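Side-chain contacts in superoxide dismutase [Fe] (Aquifex pyrophilus, PDB 1COJ), which converts superoxide radicals into hydrogen peroxide and molecular oxygen at a single iron ion in each subunit of a homotetramer: residues A[25-30]-A[83-88]; A[49-54]-A[61-66]. All coordinates share one frame; numbering follows the deposited sequence.

Contact 1: A[25-30]-A[83-88]; sequences EPHFEA and LYFGML. With FE (Fe (III) ion), chain B.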
loop_
_atom_site.group_PDB
_atom_site.type_symbol
_atom_site.label_atom_id
_atom_site.label_comp_id
_atom_site.label_asym_id
_atom_site.label_seq_id
_atom_site.Cartn_x
_atom_site.Cartn_y
_atom_site.Cartn_z
ATOM N N GLU A 25 -13.765 14.592 21.134
ATOM C CA GLU A 25 -14.183 15.730 20.318
ATOM C C GLU A 25 -13.619 15.795 18.892
ATOM O O GLU A 25 -14.380 15.703 17.923
ATOM C CB GLU A 25 -13.942 17.048 21.073
ATOM C CG GLU A 25 -14.581 18.287 20.431
ATOM C CD GLU A 25 -16.111 18.291 20.486
ATOM O OE1 GLU A 25 -16.728 19.173 19.847
ATOM O OE2 GLU A 25 -16.700 17.427 21.172
ATOM N N PRO A 26 -12.289 15.931 18.736
ATOM C CA PRO A 26 -11.747 15.998 17.378
ATOM C C PRO A 26 -11.926 14.700 16.591
ATOM O O PRO A 26 -12.120 14.727 15.376
ATOM C CB PRO A 26 -10.271 16.322 17.614
ATOM C CG PRO A 26 -9.983 15.659 18.916
ATOM C CD PRO A 26 -11.205 16.010 19.733
ATOM N N HIS A 27 -11.898 13.573 17.289
ATOM C CA HIS A 27 -12.044 12.274 16.639
ATOM C C HIS A 27 -13.410 12.144 15.973
ATOM O O HIS A 27 -13.507 11.733 14.811
ATOM C CB HIS A 27 -11.836 11.142 17.651
ATOM C CG HIS A 27 -11.499 9.823 17.027
ATOM N ND1 HIS A 27 -11.353 8.648 17.734
ATOM C CD2 HIS A 27 -11.267 9.499 15.726
ATOM C CE1 HIS A 27 -11.045 7.674 16.864
ATOM N NE2 HIS A 27 -10.981 8.141 15.630
ATOM N N PHE A 28 -14.452 12.542 16.695
ATOM C CA PHE A 28 -15.819 12.464 16.194
ATOM C C PHE A 28 -16.196 13.623 15.274
ATOM O O PHE A 28 -16.658 13.411 14.153
ATOM C CB PHE A 28 -16.807 12.400 17.365
ATOM C CG PHE A 28 -18.196 11.996 16.963
ATOM C CD1 PHE A 28 -18.577 10.656 16.991
ATOM C CD2 PHE A 28 -19.119 12.949 16.542
ATOM C CE1 PHE A 28 -19.862 10.267 16.602
ATOM C CE2 PHE A 28 -20.403 12.573 16.151
ATOM C CZ PHE A 28 -20.777 11.229 16.180
ATOM N N GLU A 29 -15.978 14.844 15.749
ATOM C CA GLU A 29 -16.331 16.045 15.007
ATOM C C GLU A 29 -15.488 16.377 13.782
ATOM O O GLU A 29 -16.007 16.920 12.811
ATOM C CB GLU A 29 -16.365 17.254 15.948
ATOM C CG GLU A 29 -17.339 17.123 17.112
ATOM C CD GLU A 29 -18.788 16.972 16.673
ATOM O OE1 GLU A 29 -19.152 17.465 15.582
ATOM O OE2 GLU A 29 -19.571 16.366 17.433
ATOM N N ALA A 30 -14.194 16.080 13.819
ATOM C CA ALA A 30 -13.338 16.397 12.683
ATOM C C ALA A 30 -13.043 15.216 11.767
ATOM O O ALA A 30 -13.335 15.264 10.570
ATOM C CB ALA A 30 -12.037 17.037 13.155
ATOM N N LEU A 83 -18.864 1.813 14.019
ATOM C CA LEU A 83 -18.808 0.566 14.780
ATOM C C LEU A 83 -17.998 0.767 16.063
ATOM O O LEU A 83 -18.282 0.166 17.099
ATOM C CB LEU A 83 -18.176 -0.541 13.929
ATOM C CG LEU A 83 -18.982 -1.053 12.731
ATOM C CD1 LEU A 83 -18.096 -1.887 11.825
ATOM C CD2 LEU A 83 -20.167 -1.874 13.216
ATOM N N TYR A 84 -16.995 1.633 15.976
ATOM C CA TYR A 84 -16.121 1.953 17.099
ATOM C C TYR A 84 -16.843 2.772 18.179
ATOM O O TYR A 84 -16.956 2.336 19.325
ATOM C CB TYR A 84 -14.893 2.700 16.565
ATOM C CG TYR A 84 -13.953 3.272 17.602
ATOM C CD1 TYR A 84 -13.078 2.452 18.311
ATOM C CD2 TYR A 84 -13.892 4.646 17.825
ATOM C CE1 TYR A 84 -12.157 2.988 19.211
ATOM C CE2 TYR A 84 -12.977 5.193 18.724
ATOM C CZ TYR A 84 -12.109 4.361 19.407
ATOM O OH TYR A 84 -11.145 4.908 20.227
ATOM N N PHE A 85 -17.347 3.944 17.807
ATOM C CA PHE A 85 -18.054 4.804 18.752
ATOM C C PHE A 85 -19.306 4.132 19.304
ATOM O O PHE A 85 -19.585 4.202 20.504
ATOM C CB PHE A 85 -18.439 6.126 18.086
ATOM C CG PHE A 85 -17.268 7.001 17.739
ATOM C CD1 PHE A 85 -16.323 7.335 18.704
ATOM C CD2 PHE A 85 -17.118 7.506 16.449
ATOM C CE1 PHE A 85 -15.248 8.157 18.394
ATOM C CE2 PHE A 85 -16.045 8.332 16.129
ATOM C CZ PHE A 85 -15.109 8.659 17.103
ATOM N N GLY A 86 -20.033 3.445 18.427
ATOM C CA GLY A 86 -21.258 2.771 18.813
ATOM C C GLY A 86 -21.147 1.691 19.869
ATOM O O GLY A 86 -22.144 1.331 20.497
ATOM N N MET A 87 -19.946 1.177 20.092
ATOM C CA MET A 87 -19.776 0.132 21.086
ATOM C C MET A 87 -19.097 0.604 22.367
ATOM O O MET A 87 -18.647 -0.218 23.165
ATOM C CB MET A 87 -19.020 -1.061 20.493
ATOM C CG MET A 87 -17.571 -0.779 20.121
ATOM S SD MET A 87 -16.722 -2.249 19.535
ATOM C CE MET A 87 -16.423 -3.090 21.067
ATOM N N LEU A 88 -19.028 1.917 22.570
ATOM C CA LEU A 88 -18.404 2.475 23.770
ATOM C C LEU A 88 -19.423 3.153 24.689
ATOM O O LEU A 88 -20.226 3.976 24.242
ATOM C CB LEU A 88 -17.302 3.472 23.391
ATOM C CG LEU A 88 -16.063 2.897 22.698
ATOM C CD1 LEU A 88 -15.224 4.019 22.119
ATOM C CD2 LEU A 88 -15.247 2.057 23.671
HETATM FE FE FE B . -10.069 7.221 13.936
HETATM O O HOH W 1 -10.743 7.990 20.457
HETATM O O HOH W 2 -9.189 6.161 12.485
#

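Contact 2: A[49-54]-A[61-66]; sequences QNFADR and YSEYRE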
loop_
_atom_site.group_PDB
_atom_site.type_symbol
_atom_site.label_atom_id
_atom_site.label_comp_id
_atom_site.label_asym_id
_atom_site.label_seq_id
_atom_site.Cartn_x
_atom_site.Cartn_y
_atom_site.Cartn_z
ATOM N N GLN A 49 -21.039 11.129 -15.234
ATOM C CA GLN A 49 -20.453 10.274 -16.262
ATOM C C GLN A 49 -19.401 10.953 -17.129
ATOM O O GLN A 49 -18.620 10.279 -17.796
ATOM C CB GLN A 49 -21.544 9.684 -17.156
ATOM C CG GLN A 49 -22.613 8.888 -16.414
ATOM C CD GLN A 49 -22.062 7.693 -15.649
ATOM O OE1 GLN A 49 -22.604 7.306 -14.615
ATOM N NE2 GLN A 49 -20.993 7.100 -16.156
ATOM N N ASN A 50 -19.397 12.279 -17.153
ATOM C CA ASN A 50 -18.416 13.005 -17.949
ATOM C C ASN A 50 -17.114 13.163 -17.179
ATOM O O ASN A 50 -16.032 13.026 -17.747
ATOM C CB ASN A 50 -18.955 14.372 -18.374
ATOM C CG ASN A 50 -20.105 14.265 -19.367
ATOM O OD1 ASN A 50 -19.980 13.631 -20.415
ATOM N ND2 ASN A 50 -21.233 14.886 -19.039
ATOM N N PHE A 51 -17.221 13.458 -15.886
ATOM C CA PHE A 51 -16.047 13.616 -15.038
ATOM C C PHE A 51 -15.419 12.236 -14.829
ATOM O O PHE A 51 -14.243 12.022 -15.129
ATOM C CB PHE A 51 -16.437 14.219 -13.687
ATOM C CG PHE A 51 -15.273 14.446 -12.766
ATOM C CD1 PHE A 51 -14.384 15.490 -12.993
ATOM C CD2 PHE A 51 -15.061 13.614 -11.674
ATOM C CE1 PHE A 51 -13.299 15.706 -12.143
ATOM C CE2 PHE A 51 -13.977 13.823 -10.819
ATOM C CZ PHE A 51 -13.098 14.869 -11.055
ATOM N N ALA A 52 -16.195 11.313 -14.276
ATOM C CA ALA A 52 -15.716 9.955 -14.053
ATOM C C ALA A 52 -16.099 9.155 -15.291
ATOM O O ALA A 52 -17.007 8.326 -15.255
ATOM C CB ALA A 52 -16.368 9.355 -12.809
ATOM N N ASP A 53 -15.433 9.443 -16.401
ATOM C CA ASP A 53 -15.711 8.761 -17.648
ATOM C C ASP A 53 -15.287 7.299 -17.572
ATOM O O ASP A 53 -14.095 6.991 -17.536
ATOM C CB ASP A 53 -14.999 9.464 -18.801
ATOM C CG ASP A 53 -15.492 8.999 -20.161
ATOM O OD1 ASP A 53 -16.062 7.894 -20.249
ATOM O OD2 ASP A 53 -15.323 9.743 -21.145
ATOM N N ARG A 54 -16.269 6.406 -17.603
ATOM C CA ARG A 54 -16.008 4.975 -17.531
ATOM C C ARG A 54 -15.233 4.428 -18.724
ATOM O O ARG A 54 -14.456 3.486 -18.574
ATOM C CB ARG A 54 -17.312 4.201 -17.342
ATOM C CG ARG A 54 -17.476 3.612 -15.948
ATOM C CD ARG A 54 -18.655 4.186 -15.179
ATOM N NE ARG A 54 -18.464 5.565 -14.743
ATOM C CZ ARG A 54 -18.908 6.059 -13.587
ATOM N NH1 ARG A 54 -19.565 5.294 -12.725
ATOM N NH2 ARG A 54 -18.738 7.340 -13.311
ATOM N N TYR A 61 -3.789 5.569 -14.350
ATOM C CA TYR A 61 -4.433 6.799 -13.904
ATOM C C TYR A 61 -5.684 7.057 -14.730
ATOM O O TYR A 61 -5.674 6.911 -15.948
ATOM C CB TYR A 61 -3.516 8.032 -14.010
ATOM C CG TYR A 61 -4.258 9.321 -13.689
ATOM C CD1 TYR A 61 -4.434 9.738 -12.367
ATOM C CD2 TYR A 61 -4.914 10.039 -14.692
ATOM C CE1 TYR A 61 -5.258 10.820 -12.053
ATOM C CE2 TYR A 61 -5.744 11.121 -14.385
ATOM C CZ TYR A 61 -5.914 11.497 -13.064
ATOM O OH TYR A 61 -6.783 12.511 -12.748
ATOM N N SER A 62 -6.760 7.426 -14.041
ATOM C CA SER A 62 -8.035 7.787 -14.652
ATOM C C SER A 62 -8.901 8.353 -13.528
ATOM O O SER A 62 -8.788 7.913 -12.377
ATOM C CB SER A 62 -8.711 6.583 -15.326
ATOM O OG SER A 62 -8.911 5.508 -14.431
ATOM N N GLU A 63 -9.712 9.362 -13.836
ATOM C CA GLU A 63 -10.570 9.959 -12.816
ATOM C C GLU A 63 -11.416 8.889 -12.138
ATOM O O GLU A 63 -11.537 8.871 -10.910
ATOM C CB GLU A 63 -11.468 11.047 -13.408
ATOM C CG GLU A 63 -10.784 12.406 -13.576
ATOM C CD GLU A 63 -9.774 12.432 -14.710
ATOM O OE1 GLU A 63 -8.637 12.894 -14.494
ATOM O OE2 GLU A 63 -10.123 12.006 -15.829
ATOM N N TYR A 64 -11.955 7.967 -12.931
ATOM C CA TYR A 64 -12.778 6.890 -12.396
ATOM C C TYR A 64 -12.025 6.060 -11.354
ATOM O O TYR A 64 -12.547 5.782 -10.268
ATOM C CB TYR A 64 -13.267 5.981 -13.525
ATOM C CG TYR A 64 -14.058 4.792 -13.037
ATOM C CD1 TYR A 64 -15.357 4.946 -12.554
ATOM C CD2 TYR A 64 -13.503 3.515 -13.037
ATOM C CE1 TYR A 64 -16.078 3.857 -12.079
ATOM C CE2 TYR A 64 -14.219 2.419 -12.564
ATOM C CZ TYR A 64 -15.500 2.595 -12.084
ATOM O OH TYR A 64 -16.181 1.515 -11.570
ATOM N N ARG A 65 -10.802 5.661 -11.696
ATOM C CA ARG A 65 -9.982 4.861 -10.799
ATOM C C ARG A 65 -9.733 5.535 -9.454
ATOM O O ARG A 65 -10.007 4.953 -8.404
ATOM C CB ARG A 65 -8.629 4.531 -11.436
ATOM C CG ARG A 65 -7.685 3.836 -10.468
ATOM C CD ARG A 65 -6.267 3.696 -11.001
ATOM N NE ARG A 65 -5.320 3.574 -9.898
ATOM C CZ ARG A 65 -5.125 2.468 -9.184
ATOM N NH1 ARG A 65 -5.793 1.357 -9.464
ATOM N NH2 ARG A 65 -4.332 2.509 -8.126
ATOM N N GLU A 66 -9.223 6.763 -9.493
ATOM C CA GLU A 66 -8.888 7.497 -8.272
ATOM C C GLU A 66 -10.088 7.664 -7.347
ATOM O O GLU A 66 -9.958 7.529 -6.124
ATOM C CB GLU A 66 -8.266 8.858 -8.597
ATOM C CG GLU A 66 -7.238 8.849 -9.730
ATOM C CD GLU A 66 -6.214 7.724 -9.637
ATOM O OE1 GLU A 66 -5.923 7.112 -10.687
ATOM O OE2 GLU A 66 -5.690 7.451 -8.537
HETATM O O HOH W 3 -12.737 12.185 -17.352
HETATM O O HOH W 4 -11.955 8.107 -15.896
#

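Contact 1: A[25-30]-A[83-88]
His27 ND1 donates a hydrogen bond to a water 2.9 Å away, and the same water is hydrogen-bonded to Tyr84 OH, 3.1 Å off near the plane of the tyrosine ring. Tyr84 OH is also bonded to Tyr180 OH. An imidazole suits this place because its two nitrogens serve different masters: ND1 is held by the water, while NE2 binds the iron at 2.1 Å. A solvent ligand, water 2, sits almost straight across the metal from NE2, and His81, Asp163 and His167 complete the site. His27 is thus an axial ligand, with the trigonal bipyramid of iron/manganese superoxide dismutases around it.

The water and the metal bond fix the imidazole at its two nitrogens; aromatic rings fix it from its flanks. The first torsion of His27, chi1 -160°, carries CG anti to the backbone N and out toward helix 63-86. There the edge of Phe85 meets one imidazole face in a T-shaped pair, its CZ 3.8 Å from His27 CG and the planes 70° apart. Tyr84 comes in obliquely, CE2 3.7 Å from His27 CE1. Phe85 is itself wedged between rings: Phe28 turns its edge to one face, with CD1 3.5 Å from Phe85 CD2, and Tyr84 CD2 lies over the opposite face. Phenylalanine fits here because it offers both an edge and a face and brings no polar atom needing a partner.

This aromatic cluster joins the start of helix 21-47 to the end of helix 63-86, the two long helices of the alpha-hairpin domain. Beyond it, Leu83 and Met87 pack on strand 157-163, and Met87 also on helix 190-207, so the hairpin is seated against the C-terminal domain.

Contact 2: A[49-54]-A[61-66]
Phe51 turns one ring face to Glu63, whose CG lies 4.2 Å from Phe51 CZ, while Phe51 O comes within 3.4 Å of Glu63 CB. The aliphatic part of the glutamate serves as apolar cover, and its carboxylate reaches on: OE1 accepts from Tyr61 OH at 2.6 Å and pairs with Lys45 of the fourth subunit. Ala52, the centre of an inverse gamma turn, has a methyl small enough for its backbone to pass close to Tyr64. Asp53 works through its backbone, its O accepting from a water, 2.9 Å away, that in turn accepts from Tyr64 N in the first turn of helix 63-86. Arg54 folds back, bent at chi2 (116°) and chi3 (-71°), to grip Ala52 O side-on with NE and with NH2, the latter at 2.8 Å. Held by this fork, the guanidinium sets one face over Tyr64 CD1, the planes 47° apart, with Gln49 NE2 over the other face. Glu117 of the third subunit takes both Arg54 NH1 and Tyr64 OH. A leucine in place of Arg54 removes both of these donors to Ala52 O and the charge facing Glu117 of the third subunit, and the turn would probably be less firmly held. The contact closes the connection leaving helix 21-47 onto the start of helix 63-86, where Phe51 and Ala52 also pack on Leu67.

Overall arrangement
Contact 1 joins the start of helix 21-47 to the end of helix 63-86, whereas contact 2 lays the loop after helix 21-47 against the start of helix 63-86; along the chain contact 2 is nested inside the loop that contact 1 closes. Their centres are 32 Å apart, with nearest atoms about 19 Å apart, so they do not touch; helix 63-86, which starts at one and ends at the other, is the physical link. Contact 1 supplies an iron ligand and its aromatic surroundings. Contact 2 lies away from the metal, its centre 28 Å from that of the chain against 11 Å for contact 1, and its side chains reach two other subunits of the tetramer.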